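Local atomic coordinates of 3-polyprenyl-4-hydroxybenzoate decarboxylase and related decarboxylases (Pelotomaculum thermopropionicum, PDB entry 6H6X), a protein that is a UbiD-family decarboxylase that binds prenylated FMN, manganese and potassium, and probably removes or adds carboxyl groups on small aromatic acids such as furan carboxylates. Residues C92-K103 with P221-T229; I135-R146 with T229-G237. The protein carries 8 engineered substitutions. All coordinates share one frame; numbering follows the deposited sequence.

Both contacts lie in the part of the chain related to FMN-binding Rift domains. From the N terminus, segment 92-103 comes first and segment 135-146, on strand 130-139, second; the chain then passes helices 169-179, 194-199 and 210-217 before returning through 221-229 and 229-237. Contact 1 closes the longer loop, contact 2 a shorter one; the loops cross rather than nest, and their later segments share Thr-229. Strand 223-226 pairs with strand 93-94 in contact 1 and with strand 233-235, making a three-stranded mixed sheet that contact 2 lays against the large antiparallel sheet. Lys-226 joins the two contacts through a salt bridge to Asp-231.

Contact 1: residues C92-K103 with P221-T229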
ATOM      1  N   CYS B  92      -7.880  18.653  36.567  1.00 56.74           N
ATOM      2  CA  CYS B  92      -8.208  19.838  35.784  1.00 56.85           C
ATOM      3  C   CYS B  92      -8.410  20.990  36.744  1.00 58.54           C
ATOM      4  O   CYS B  92      -8.720  20.788  37.927  1.00 53.73           O
ATOM      5  CB  CYS B  92      -9.498  19.597  34.983  1.00 55.06           C
ATOM      6  SG  CYS B  92      -9.308  18.314  33.724  1.00 57.46           S
ATOM      7  N   ARG B  93      -8.250  22.194  36.212  1.00 51.87           N
ATOM      8  CA  ARG B  93      -8.453  23.406  36.955  1.00 50.04           C
ATOM      9  C   ARG B  93      -9.795  24.044  36.562  1.00 45.35           C
ATOM     10  O   ARG B  93      -9.998  24.381  35.393  1.00 45.17           O
ATOM     11  CB  ARG B  93      -7.310  24.329  36.576  1.00 56.00           C
ATOM     12  CG  ARG B  93      -7.211  25.621  37.393  1.00 70.47           C
ATOM     13  CD  ARG B  93      -6.335  26.687  36.700  1.00 81.48           C
ATOM     14  NE  ARG B  93      -5.319  27.252  37.577  1.00 92.09           N
ATOM     15  CZ  ARG B  93      -4.199  26.621  37.958  1.00105.60           C
ATOM     16  NH1 ARG B  93      -3.917  25.377  37.552  1.00 99.44           N
ATOM     17  NH2 ARG B  93      -3.338  27.242  38.769  1.00111.72           N
ATOM     18  N   LEU B  94     -10.711  24.218  37.516  1.00 40.52           N
ATOM     19  CA  LEU B  94     -11.856  25.098  37.362  1.00 38.29           C
ATOM     20  C   LEU B  94     -11.440  26.560  37.313  1.00 41.02           C
ATOM     21  O   LEU B  94     -10.558  26.974  37.984  1.00 46.26           O
ATOM     22  CB  LEU B  94     -12.890  24.870  38.434  1.00 42.80           C
ATOM     23  CG  LEU B  94     -14.272  25.491  38.085  1.00 51.65           C
ATOM     24  CD1 LEU B  94     -14.919  24.718  36.956  1.00 54.94           C
ATOM     25  CD2 LEU B  94     -15.218  25.623  39.277  1.00 54.31           C
ATOM     26  N   VAL B  95     -12.085  27.326  36.446  1.00 41.66           N
ATOM     27  CA  VAL B  95     -11.672  28.661  36.076  1.00 38.26           C
ATOM     28  C   VAL B  95     -12.948  29.491  36.069  1.00 38.53           C
ATOM     29  O   VAL B  95     -14.047  28.948  36.047  1.00 42.20           O
ATOM     30  CB  VAL B  95     -10.919  28.544  34.739  1.00 48.21           C
ATOM     31  CG1 VAL B  95     -11.537  29.308  33.572  1.00 48.68           C
ATOM     32  CG2 VAL B  95      -9.435  28.693  34.907  1.00 46.79           C
ATOM     33  N   SER B  96     -12.809  30.809  36.185  1.00 38.27           N
ATOM     34  CA  SER B  96     -13.971  31.680  36.243  1.00 42.68           C
ATOM     35  C   SER B  96     -14.662  31.728  34.867  1.00 41.49           C
ATOM     36  O   SER B  96     -13.965  31.710  33.864  1.00 37.34           O
ATOM     37  CB  SER B  96     -13.539  33.110  36.644  1.00 48.61           C
ATOM     38  OG  SER B  96     -14.513  34.067  36.274  1.00 47.54           O
ATOM     39  N   PRO B  97     -16.016  31.826  34.835  1.00 43.74           N
ATOM     40  CA  PRO B  97     -16.709  32.093  33.567  1.00 50.86           C
ATOM     41  C   PRO B  97     -16.425  33.428  32.926  1.00 57.36           C
ATOM     42  O   PRO B  97     -16.612  33.546  31.715  1.00 52.12           O
ATOM     43  CB  PRO B  97     -18.202  32.038  33.917  1.00 50.33           C
ATOM     44  CG  PRO B  97     -18.267  31.971  35.386  1.00 55.80           C
ATOM     45  CD  PRO B  97     -16.962  31.474  35.905  1.00 46.64           C
ATOM     46  N   ASP B  98     -15.994  34.422  33.707  1.00 54.00           N
ATOM     47  CA  ASP B  98     -15.681  35.728  33.153  1.00 52.16           C
ATOM     48  C   ASP B  98     -14.359  35.697  32.428  1.00 54.11           C
ATOM     49  O   ASP B  98     -13.343  35.313  32.966  1.00 54.90           O
ATOM     50  CB  ASP B  98     -15.700  36.812  34.219  1.00 54.66           C
ATOM     51  CG  ASP B  98     -17.056  36.933  34.899  1.00 58.10           C
ATOM     52  OD1 ASP B  98     -18.118  36.902  34.223  1.00 58.74           O
ATOM     53  OD2 ASP B  98     -17.049  37.013  36.150  1.00 66.60           O
ATOM     54  N   GLY B  99     -14.371  36.097  31.173  1.00 55.10           N
ATOM     55  CA  GLY B  99     -13.181  35.975  30.350  1.00 56.61           C
ATOM     56  C   GLY B  99     -12.959  34.584  29.728  1.00 55.15           C
ATOM     57  O   GLY B  99     -12.062  34.462  28.926  1.00 61.99           O
ATOM     58  N   ALA B 100     -13.723  33.544  30.085  1.00 50.97           N
ATOM     59  CA  ALA B 100     -13.550  32.207  29.454  1.00 53.85           C
ATOM     60  C   ALA B 100     -14.031  32.327  28.007  1.00 49.16           C
ATOM     61  O   ALA B 100     -15.145  32.762  27.765  1.00 48.53           O
ATOM     62  CB  ALA B 100     -14.352  31.117  30.144  1.00 52.15           C
ATOM     63  N   PRO B 101     -13.187  31.953  27.048  1.00 42.87           N
ATOM     64  CA  PRO B 101     -13.650  32.257  25.687  1.00 47.05           C
ATOM     65  C   PRO B 101     -14.993  31.614  25.278  1.00 48.12           C
ATOM     66  O   PRO B 101     -15.801  32.255  24.587  1.00 49.71           O
ATOM     67  CB  PRO B 101     -12.509  31.808  24.828  1.00 44.22           C
ATOM     68  CG  PRO B 101     -11.295  31.866  25.726  1.00 47.84           C
ATOM     69  CD  PRO B 101     -11.779  31.526  27.095  1.00 43.23           C
ATOM     70  N   VAL B 102     -15.276  30.408  25.750  1.00 43.40           N
ATOM     71  CA  VAL B 102     -16.505  29.730  25.353  1.00 44.37           C
ATOM     72  C   VAL B 102     -17.797  30.353  25.922  1.00 44.36           C
ATOM     73  O   VAL B 102     -18.922  29.936  25.543  1.00 41.58           O
ATOM     74  CB  VAL B 102     -16.422  28.208  25.671  1.00 40.57           C
ATOM     75  CG1 VAL B 102     -16.700  27.935  27.142  1.00 41.54           C
ATOM     76  CG2 VAL B 102     -17.396  27.390  24.807  1.00 44.19           C
ATOM     77  N   LYS B 103     -17.641  31.306  26.860  1.00 49.37           N
ATOM     78  CA  LYS B 103     -18.768  32.028  27.463  1.00 52.24           C
ATOM     79  C   LYS B 103     -19.094  33.389  26.818  1.00 54.78           C
ATOM     80  O   LYS B 103     -20.060  34.018  27.216  1.00 51.54           O
ATOM     81  CB  LYS B 103     -18.520  32.234  28.959  1.00 54.14           C
ATOM     82  CG  LYS B 103     -18.443  30.941  29.762  1.00 53.69           C
ATOM     83  CD  LYS B 103     -19.760  30.172  29.791  1.00 51.85           C
ATOM     84  CE  LYS B 103     -19.727  29.176  30.940  1.00 53.72           C
ATOM     85  NZ  LYS B 103     -20.959  28.354  31.063  1.00 46.85           N
ATOM     86  N   PRO B 221      -2.416  21.880  32.997  1.00 56.27           N
ATOM     87  CA  PRO B 221      -3.753  21.366  33.233  1.00 57.77           C
ATOM     88  C   PRO B 221      -4.844  22.023  32.373  1.00 57.19           C
ATOM     89  O   PRO B 221      -4.789  23.186  32.056  1.00 54.51           O
ATOM     90  CB  PRO B 221      -3.991  21.619  34.733  1.00 58.10           C
ATOM     91  CG  PRO B 221      -2.614  21.636  35.307  1.00 59.47           C
ATOM     92  CD  PRO B 221      -1.759  22.276  34.259  1.00 58.37           C
ATOM     93  N   LEU B 222      -5.811  21.216  31.978  1.00 55.11           N
ATOM     94  CA  LEU B 222      -6.910  21.650  31.155  1.00 52.71           C
ATOM     95  C   LEU B 222      -7.818  22.524  32.006  1.00 44.98           C
ATOM     96  O   LEU B 222      -8.155  22.174  33.139  1.00 45.76           O
ATOM     97  CB  LEU B 222      -7.641  20.413  30.639  1.00 48.36           C
ATOM     98  CG  LEU B 222      -8.806  20.602  29.725  1.00 49.64           C
ATOM     99  CD1 LEU B 222      -8.356  21.234  28.405  1.00 48.23           C
ATOM    100  CD2 LEU B 222      -9.448  19.216  29.531  1.00 49.87           C
ATOM    101  N   GLU B 223      -8.194  23.676  31.460  1.00 46.15           N
ATOM    102  CA  GLU B 223      -9.020  24.641  32.178  1.00 46.59           C
ATOM    103  C   GLU B 223     -10.482  24.410  31.826  1.00 41.45           C
ATOM    104  O   GLU B 223     -10.809  24.302  30.652  1.00 41.84           O
ATOM    105  CB  GLU B 223      -8.540  26.068  31.883  1.00 53.60           C
ATOM    106  CG  GLU B 223      -7.123  26.280  32.433  1.00 55.62           C
ATOM    107  CD  GLU B 223      -6.528  27.674  32.260  1.00 70.51           C
ATOM    108  OE1 GLU B 223      -7.200  28.593  31.723  1.00 77.74           O
ATOM    109  OE2 GLU B 223      -5.347  27.852  32.671  1.00 68.37           O
ATOM    110  N   LEU B 224     -11.324  24.250  32.866  1.00 37.72           N
ATOM    111  CA  LEU B 224     -12.702  23.962  32.752  1.00 36.94           C
ATOM    112  C   LEU B 224     -13.512  25.087  33.321  1.00 42.13           C
ATOM    113  O   LEU B 224     -13.027  25.865  34.142  1.00 48.88           O
ATOM    114  CB  LEU B 224     -13.066  22.701  33.482  1.00 34.38           C
ATOM    115  CG  LEU B 224     -12.343  21.457  33.047  1.00 39.03           C
ATOM    116  CD1 LEU B 224     -12.886  20.260  33.865  1.00 40.22           C
ATOM    117  CD2 LEU B 224     -12.491  21.213  31.559  1.00 40.47           C
ATOM    118  N   VAL B 225     -14.764  25.147  32.883  1.00 40.35           N
ATOM    119  CA  VAL B 225     -15.735  26.096  33.376  1.00 44.84           C
ATOM    120  C   VAL B 225     -17.087  25.395  33.545  1.00 41.20           C
ATOM    121  O   VAL B 225     -17.355  24.384  32.884  1.00 43.62           O
ATOM    122  CB  VAL B 225     -15.778  27.324  32.440  1.00 50.52           C
ATOM    123  CG1 VAL B 225     -16.188  26.905  31.021  1.00 53.57           C
ATOM    124  CG2 VAL B 225     -16.752  28.353  32.982  1.00 59.43           C
ATOM    125  N   LYS B 226     -17.922  25.894  34.449  1.00 43.72           N
ATOM    126  CA  LYS B 226     -19.247  25.320  34.687  1.00 47.41           C
ATOM    127  C   LYS B 226     -20.173  25.717  33.571  1.00 48.80           C
ATOM    128  O   LYS B 226     -20.078  26.835  33.066  1.00 44.06           O
ATOM    129  CB  LYS B 226     -19.892  25.856  35.974  1.00 52.25           C
ATOM    130  CG  LYS B 226     -19.237  25.489  37.274  1.00 64.57           C
ATOM    131  CD  LYS B 226     -19.173  24.001  37.575  1.00 63.11           C
ATOM    132  CE  LYS B 226     -20.494  23.448  37.972  1.00 78.56           C
ATOM    133  NZ  LYS B 226     -20.254  22.071  38.529  1.00 84.37           N
ATOM    134  N   CYS B 227     -21.089  24.816  33.241  1.00 48.66           N
ATOM    135  CA  CYS B 227     -22.167  25.076  32.279  1.00 62.60           C
ATOM    136  C   CYS B 227     -23.243  25.957  32.872  1.00 62.08           C
ATOM    137  O   CYS B 227     -23.402  26.029  34.078  1.00 69.11           O
ATOM    138  CB  CYS B 227     -22.787  23.744  31.839  1.00 66.67           C
ATOM    139  SG  CYS B 227     -21.691  22.852  30.692  1.00 66.02           S
ATOM    140  N   GLU B 228     -23.993  26.612  32.005  1.00 65.18           N
ATOM    141  CA  GLU B 228     -25.102  27.495  32.414  1.00 67.12           C
ATOM    142  C   GLU B 228     -26.295  26.752  32.995  1.00 64.10           C
ATOM    143  O   GLU B 228     -26.806  27.153  34.030  1.00 68.59           O
ATOM    144  CB  GLU B 228     -25.612  28.320  31.221  1.00 69.79           C
ATOM    145  CG  GLU B 228     -24.582  29.241  30.573  1.00 74.84           C
ATOM    146  CD  GLU B 228     -24.075  30.315  31.509  1.00 83.67           C
ATOM    147  OE1 GLU B 228     -24.915  31.082  32.037  1.00 82.57           O
ATOM    148  OE2 GLU B 228     -22.836  30.387  31.714  1.00 89.92           O
ATOM    149  N   THR B 229     -26.760  25.702  32.314  1.00 61.98           N
ATOM    150  CA  THR B 229     -28.064  25.091  32.603  1.00 59.62           C
ATOM    151  C   THR B 229     -27.987  23.665  33.102  1.00 64.45           C
ATOM    152  O   THR B 229     -29.015  23.045  33.337  1.00 58.92           O
ATOM    153  CB  THR B 229     -28.939  25.095  31.336  1.00 68.15           C
ATOM    154  OG1 THR B 229     -28.344  24.289  30.307  1.00 66.78           O
ATOM    155  CG2 THR B 229     -29.094  26.527  30.840  1.00 62.54           C
TER
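Strand 93-94 runs parallel to strand 223-226, with Arg-93 opposite Glu-223 and Leu-94 opposite Leu-224. Arg-93 N donates to Leu-222 O, and Arg-93 O accepts from Leu-224 N at 2.9 Å in a nearly straight bond (171°). Val-95 N adds a weak, bent bond to Leu-224 O. Past Val-95 the chain turns through an ST turn, Ser-96 OG accepting from Asp-98 N, and a type II turn over Pro-97 to Ala-100, then comes back at Val-102 and Lys-103. Cys-92 CB lies 3.6 Å from Leu-224 CD1, on the side where helix 210-217 packs against both residues. Val-225 is held between the outgoing and returning chain: its CG1 meets Val-102 CG1 at 4.0 Å, while CG2, which a chi1 of 61° for CG1 leaves anti to the backbone N, packs against Pro-97 CA and lies 3.7 Å from Lys-103 CE. On the face opposite Leu-224, Val-95 CG2 rests beside the carboxylate end of Glu-223. Lys-103 bends at chi2 (-65°) and then runs straight, carrying its ammonium group to two acceptors. Lys-103 NZ lies 2.7 Å from Lys-226 O, in the carbonyl plane on a lone pair, and 2.8 Å from Glu-228 OE2, whose anti lone pair it takes in a salt bridge. A methionine at Lys-103 would probably leave Glu-228 without its cationic mate and the carbonyl of Lys-226 without this donor. The contact thus joins two unlike fastenings, backbone pairing at one end and a buried lysine at the other, where the nearby carboxylate would be expected to stabilise the ammonium charge.

Contact 2: residues I135-R146 with T229-G237; sequences ILIARDPDSGVR and TVDVEVPAG
A salt-bridge network of Arg-139, Arg-146 and Glu-233 joins the hairpin of strands 130-139 and 146-157, in the Rift-related domain, to strand 233-235. Glu-233 OE1 takes three N-H donors. Arg-139 grips Glu-233 OE1 side-on, with NE at 3.1 Å on the syn lone pair and NH2 at 2.9 Å from above the carboxylate plane; Arg-146 NH1 reaches Glu-233 OE1 from the anti side at 2.7 Å. The guanidinium planes of Arg-139 and Arg-146 stand 55° and 51° from the carboxylate. Arg-139 NH1 also donates to Gly-144 O at 2.7 Å, fixing the guanidinium's rotation, while Arg-146 CB lies over one face of the Arg-139 guanidinium, toward its rim. Beside this cluster is an apolar patch. Ile-137 CG2, anti to its own N, packs 3.7 Å from Val-232 CG1, and its CD1 reaches the ring carbon Pro-235 CD at 4.0 Å. Further polar partners extend the network: Asp-209 holds Arg-146 NH2, and Lys-226 bridges to Glu-233 OE2. Strand 184-190 hydrogen-bonds to strand 130-139 and also touches Val-234, while Ile-135 packs on Val-148 and on Ile-150, a prenylated-FMN-binding residue of strand 146-157.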
ATOM      1  N   ILE B 135     -17.090  16.186  21.916  1.00 36.49           N
ATOM      2  CA  ILE B 135     -16.890  15.398  23.115  1.00 36.02           C
ATOM      3  C   ILE B 135     -18.110  15.549  24.022  1.00 36.55           C
ATOM      4  O   ILE B 135     -18.623  16.638  24.204  1.00 37.52           O
ATOM      5  CB  ILE B 135     -15.575  15.711  23.839  1.00 37.46           C
ATOM      6  CG1 ILE B 135     -15.531  17.129  24.431  1.00 39.86           C
ATOM      7  CG2 ILE B 135     -14.412  15.481  22.905  1.00 35.02           C
ATOM      8  CD1 ILE B 135     -14.283  17.371  25.294  1.00 43.23           C
ATOM      9  N   LEU B 136     -18.597  14.439  24.547  1.00 37.75           N
ATOM     10  CA  LEU B 136     -19.791  14.393  25.370  1.00 40.55           C
ATOM     11  C   LEU B 136     -19.336  14.141  26.812  1.00 41.60           C
ATOM     12  O   LEU B 136     -18.799  13.084  27.101  1.00 41.06           O
ATOM     13  CB  LEU B 136     -20.709  13.270  24.923  1.00 42.91           C
ATOM     14  CG  LEU B 136     -22.119  13.282  25.529  1.00 45.43           C
ATOM     15  CD1 LEU B 136     -23.087  12.579  24.588  1.00 47.97           C
ATOM     16  CD2 LEU B 136     -22.164  12.671  26.912  1.00 49.31           C
ATOM     17  N   ILE B 137     -19.533  15.128  27.688  1.00 39.76           N
ATOM     18  CA  ILE B 137     -19.129  15.059  29.078  1.00 40.62           C
ATOM     19  C   ILE B 137     -20.392  14.788  29.909  1.00 42.12           C
ATOM     20  O   ILE B 137     -21.390  15.474  29.768  1.00 42.11           O
ATOM     21  CB  ILE B 137     -18.455  16.372  29.493  1.00 36.91           C
ATOM     22  CG1 ILE B 137     -17.243  16.611  28.640  1.00 33.23           C
ATOM     23  CG2 ILE B 137     -18.034  16.355  30.959  1.00 40.46           C
ATOM     24  CD1 ILE B 137     -16.928  18.075  28.448  1.00 37.44           C
ATOM     25  N   ALA B 138     -20.335  13.777  30.756  1.00 47.08           N
ATOM     26  CA  ALA B 138     -21.437  13.465  31.677  1.00 54.30           C
ATOM     27  C   ALA B 138     -20.932  12.904  33.022  1.00 52.58           C
ATOM     28  O   ALA B 138     -19.761  12.475  33.154  1.00 61.34           O
ATOM     29  CB  ALA B 138     -22.383  12.495  31.019  1.00 52.86           C
ATOM     30  N   ARG B 139     -21.807  12.946  34.027  1.00 56.92           N
ATOM     31  CA  ARG B 139     -21.504  12.352  35.334  1.00 64.68           C
ATOM     32  C   ARG B 139     -22.441  11.202  35.685  1.00 67.94           C
ATOM     33  O   ARG B 139     -23.611  11.220  35.330  1.00 65.18           O
ATOM     34  CB  ARG B 139     -21.526  13.409  36.436  1.00 69.87           C
ATOM     35  CG  ARG B 139     -20.288  14.294  36.440  1.00 76.63           C
ATOM     36  CD  ARG B 139     -20.232  15.248  37.640  1.00 81.61           C
ATOM     37  NE  ARG B 139     -19.006  16.065  37.606  1.00 84.46           N
ATOM     38  CZ  ARG B 139     -17.816  15.700  38.110  1.00 78.11           C
ATOM     39  NH1 ARG B 139     -17.645  14.553  38.747  1.00 76.50           N
ATOM     40  NH2 ARG B 139     -16.763  16.503  37.996  1.00 75.59           N
ATOM     41  N   ASP B 140     -21.908  10.215  36.405  1.00 78.76           N
ATOM     42  CA  ASP B 140     -22.689   9.079  36.892  1.00 84.62           C
ATOM     43  C   ASP B 140     -23.680   9.652  37.924  1.00 85.35           C
ATOM     44  O   ASP B 140     -23.288  10.313  38.896  1.00 68.08           O
ATOM     45  CB  ASP B 140     -21.745   8.033  37.506  1.00 89.87           C
ATOM     46  CG  ASP B 140     -22.431   6.705  37.840  1.00 93.19           C
ATOM     47  OD1 ASP B 140     -23.428   6.735  38.574  1.00 99.87           O
ATOM     48  OD2 ASP B 140     -21.954   5.620  37.415  1.00 91.06           O
ATOM     49  N   PRO B 141     -24.980   9.461  37.680  1.00 91.16           N
ATOM     50  CA  PRO B 141     -25.952  10.063  38.587  1.00 99.73           C
ATOM     51  C   PRO B 141     -25.952   9.489  40.036  1.00108.11           C
ATOM     52  O   PRO B 141     -26.464  10.156  40.928  1.00104.84           O
ATOM     53  CB  PRO B 141     -27.284   9.836  37.860  1.00 96.76           C
ATOM     54  CG  PRO B 141     -27.071   8.599  37.055  1.00 92.80           C
ATOM     55  CD  PRO B 141     -25.615   8.597  36.666  1.00 91.16           C
ATOM     56  N   ASP B 142     -25.362   8.307  40.270  1.00116.33           N
ATOM     57  CA  ASP B 142     -25.202   7.737  41.639  1.00114.43           C
ATOM     58  C   ASP B 142     -23.798   7.912  42.230  1.00106.86           C
ATOM     59  O   ASP B 142     -23.681   8.329  43.366  1.00120.26           O
ATOM     60  CB  ASP B 142     -25.563   6.236  41.684  1.00110.44           C
ATOM     61  CG  ASP B 142     -27.010   5.945  41.254  1.00111.02           C
ATOM     62  OD1 ASP B 142     -27.887   6.843  41.370  1.00101.57           O
ATOM     63  OD2 ASP B 142     -27.281   4.804  40.793  1.00113.83           O
ATOM     64  N   SER B 143     -22.746   7.572  41.483  1.00 99.62           N
ATOM     65  CA  SER B 143     -21.360   7.669  41.984  1.00 91.57           C
ATOM     66  C   SER B 143     -20.682   9.032  41.737  1.00 94.70           C
ATOM     67  O   SER B 143     -19.614   9.308  42.294  1.00 77.37           O
ATOM     68  CB  SER B 143     -20.499   6.542  41.395  1.00 93.36           C
ATOM     69  OG  SER B 143     -19.892   6.903  40.167  1.00 94.06           O
ATOM     70  N   GLY B 144     -21.263   9.858  40.862  1.00 96.63           N
ATOM     71  CA  GLY B 144     -20.717  11.188  40.553  1.00 90.50           C
ATOM     72  C   GLY B 144     -19.459  11.272  39.682  1.00 77.97           C
ATOM     73  O   GLY B 144     -19.001  12.360  39.404  1.00 79.98           O
ATOM     74  N   VAL B 145     -18.881  10.154  39.268  1.00 72.83           N
ATOM     75  CA  VAL B 145     -17.693  10.202  38.419  1.00 71.98           C
ATOM     76  C   VAL B 145     -17.980  10.744  36.992  1.00 63.60           C
ATOM     77  O   VAL B 145     -19.078  10.559  36.441  1.00 49.72           O
ATOM     78  CB  VAL B 145     -16.985   8.827  38.318  1.00 83.76           C
ATOM     79  CG1 VAL B 145     -16.508   8.371  39.701  1.00 85.40           C
ATOM     80  CG2 VAL B 145     -17.872   7.779  37.619  1.00 84.31           C
ATOM     81  N   ARG B 146     -16.975  11.411  36.432  1.00 60.24           N
ATOM     82  CA  ARG B 146     -17.067  12.029  35.123  1.00 61.51           C
ATOM     83  C   ARG B 146     -16.512  11.116  34.021  1.00 58.43           C
ATOM     84  O   ARG B 146     -15.457  10.500  34.198  1.00 58.21           O
ATOM     85  CB  ARG B 146     -16.288  13.331  35.128  1.00 60.50           C
ATOM     86  CG  ARG B 146     -16.556  14.194  33.911  1.00 57.91           C
ATOM     87  CD  ARG B 146     -16.223  15.642  34.253  1.00 59.11           C
ATOM     88  NE  ARG B 146     -14.835  15.769  34.690  1.00 57.99           N
ATOM     89  CZ  ARG B 146     -14.321  16.819  35.335  1.00 53.59           C
ATOM     90  NH1 ARG B 146     -15.041  17.881  35.618  1.00 57.30           N
ATOM     91  NH2 ARG B 146     -13.048  16.816  35.646  1.00 52.76           N
ATOM     92  N   THR B 229     -26.760  25.702  32.314  1.00 61.98           N
ATOM     93  CA  THR B 229     -28.064  25.091  32.603  1.00 59.62           C
ATOM     94  C   THR B 229     -27.987  23.665  33.102  1.00 64.45           C
ATOM     95  O   THR B 229     -29.015  23.045  33.337  1.00 58.92           O
ATOM     96  CB  THR B 229     -28.939  25.095  31.336  1.00 68.15           C
ATOM     97  OG1 THR B 229     -28.344  24.289  30.307  1.00 66.78           O
ATOM     98  CG2 THR B 229     -29.094  26.527  30.840  1.00 62.54           C
ATOM     99  N   VAL B 230     -26.771  23.134  33.249  1.00 63.83           N
ATOM    100  CA  VAL B 230     -26.575  21.781  33.746  1.00 61.11           C
ATOM    101  C   VAL B 230     -25.339  21.746  34.616  1.00 56.21           C
ATOM    102  O   VAL B 230     -24.445  22.564  34.454  1.00 55.43           O
ATOM    103  CB  VAL B 230     -26.425  20.771  32.575  1.00 65.92           C
ATOM    104  CG1 VAL B 230     -27.743  20.629  31.822  1.00 67.53           C
ATOM    105  CG2 VAL B 230     -25.288  21.181  31.617  1.00 63.71           C
ATOM    106  N   ASP B 231     -25.275  20.764  35.500  1.00 59.45           N
ATOM    107  CA  ASP B 231     -24.187  20.636  36.474  1.00 65.11           C
ATOM    108  C   ASP B 231     -23.076  19.755  35.897  1.00 58.45           C
ATOM    109  O   ASP B 231     -22.838  18.617  36.320  1.00 53.15           O
ATOM    110  CB  ASP B 231     -24.738  20.061  37.789  1.00 79.03           C
ATOM    111  CG  ASP B 231     -23.707  20.075  38.919  1.00 84.69           C
ATOM    112  OD1 ASP B 231     -22.788  20.929  38.924  1.00 71.71           O
ATOM    113  OD2 ASP B 231     -23.833  19.202  39.806  1.00 96.36           O
ATOM    114  N   VAL B 232     -22.403  20.323  34.906  1.00 54.12           N
ATOM    115  CA  VAL B 232     -21.372  19.641  34.143  1.00 48.83           C
ATOM    116  C   VAL B 232     -20.290  20.694  33.894  1.00 46.01           C
ATOM    117  O   VAL B 232     -20.572  21.883  33.863  1.00 47.46           O
ATOM    118  CB  VAL B 232     -21.931  19.174  32.765  1.00 51.26           C
ATOM    119  CG1 VAL B 232     -20.948  18.293  32.048  1.00 45.86           C
ATOM    120  CG2 VAL B 232     -23.263  18.435  32.907  1.00 54.38           C
ATOM    121  N   GLU B 233     -19.064  20.241  33.680  1.00 41.76           N
ATOM    122  CA  GLU B 233     -17.914  21.087  33.397  1.00 47.63           C
ATOM    123  C   GLU B 233     -17.483  20.889  31.928  1.00 47.60           C
ATOM    124  O   GLU B 233     -17.604  19.769  31.392  1.00 44.46           O
ATOM    125  CB  GLU B 233     -16.757  20.715  34.346  1.00 56.35           C
ATOM    126  CG  GLU B 233     -17.082  20.831  35.843  1.00 63.69           C
ATOM    127  CD  GLU B 233     -17.949  19.682  36.376  1.00 80.55           C
ATOM    128  OE1 GLU B 233     -17.653  18.470  36.107  1.00 96.56           O
ATOM    129  OE2 GLU B 233     -18.968  19.973  37.033  1.00 83.23           O
ATOM    130  N   VAL B 234     -17.035  21.967  31.273  1.00 43.30           N
ATOM    131  CA  VAL B 234     -16.630  21.923  29.851  1.00 43.55           C
ATOM    132  C   VAL B 234     -15.330  22.682  29.673  1.00 40.07           C
ATOM    133  O   VAL B 234     -15.047  23.530  30.476  1.00 38.90           O
ATOM    134  CB  VAL B 234     -17.679  22.508  28.895  1.00 46.17           C
ATOM    135  CG1 VAL B 234     -18.964  21.684  28.928  1.00 47.65           C
ATOM    136  CG2 VAL B 234     -17.970  23.968  29.182  1.00 49.98           C
ATOM    137  N   PRO B 235     -14.521  22.349  28.646  1.00 39.16           N
ATOM    138  CA  PRO B 235     -13.262  23.097  28.434  1.00 40.29           C
ATOM    139  C   PRO B 235     -13.511  24.579  28.145  1.00 44.03           C
ATOM    140  O   PRO B 235     -14.327  24.919  27.311  1.00 43.52           O
ATOM    141  CB  PRO B 235     -12.629  22.397  27.248  1.00 39.65           C
ATOM    142  CG  PRO B 235     -13.202  21.033  27.272  1.00 40.50           C
ATOM    143  CD  PRO B 235     -14.629  21.208  27.719  1.00 38.90           C
ATOM    144  N   ALA B 236     -12.869  25.433  28.928  1.00 50.15           N
ATOM    145  CA  ALA B 236     -13.058  26.903  28.874  1.00 43.34           C
ATOM    146  C   ALA B 236     -12.743  27.458  27.507  1.00 39.94           C
ATOM    147  O   ALA B 236     -13.405  28.395  27.031  1.00 40.60           O
ATOM    148  CB  ALA B 236     -12.156  27.599  29.916  1.00 41.57           C
ATOM    149  N   GLY B 237     -11.703  26.901  26.891  1.00 36.47           N
ATOM    150  CA  GLY B 237     -11.260  27.316  25.577  1.00 39.59           C
ATOM    151  C   GLY B 237     -11.963  26.679  24.369  1.00 41.72           C
ATOM    152  O   GLY B 237     -11.543  26.923  23.279  1.00 37.59           O
TER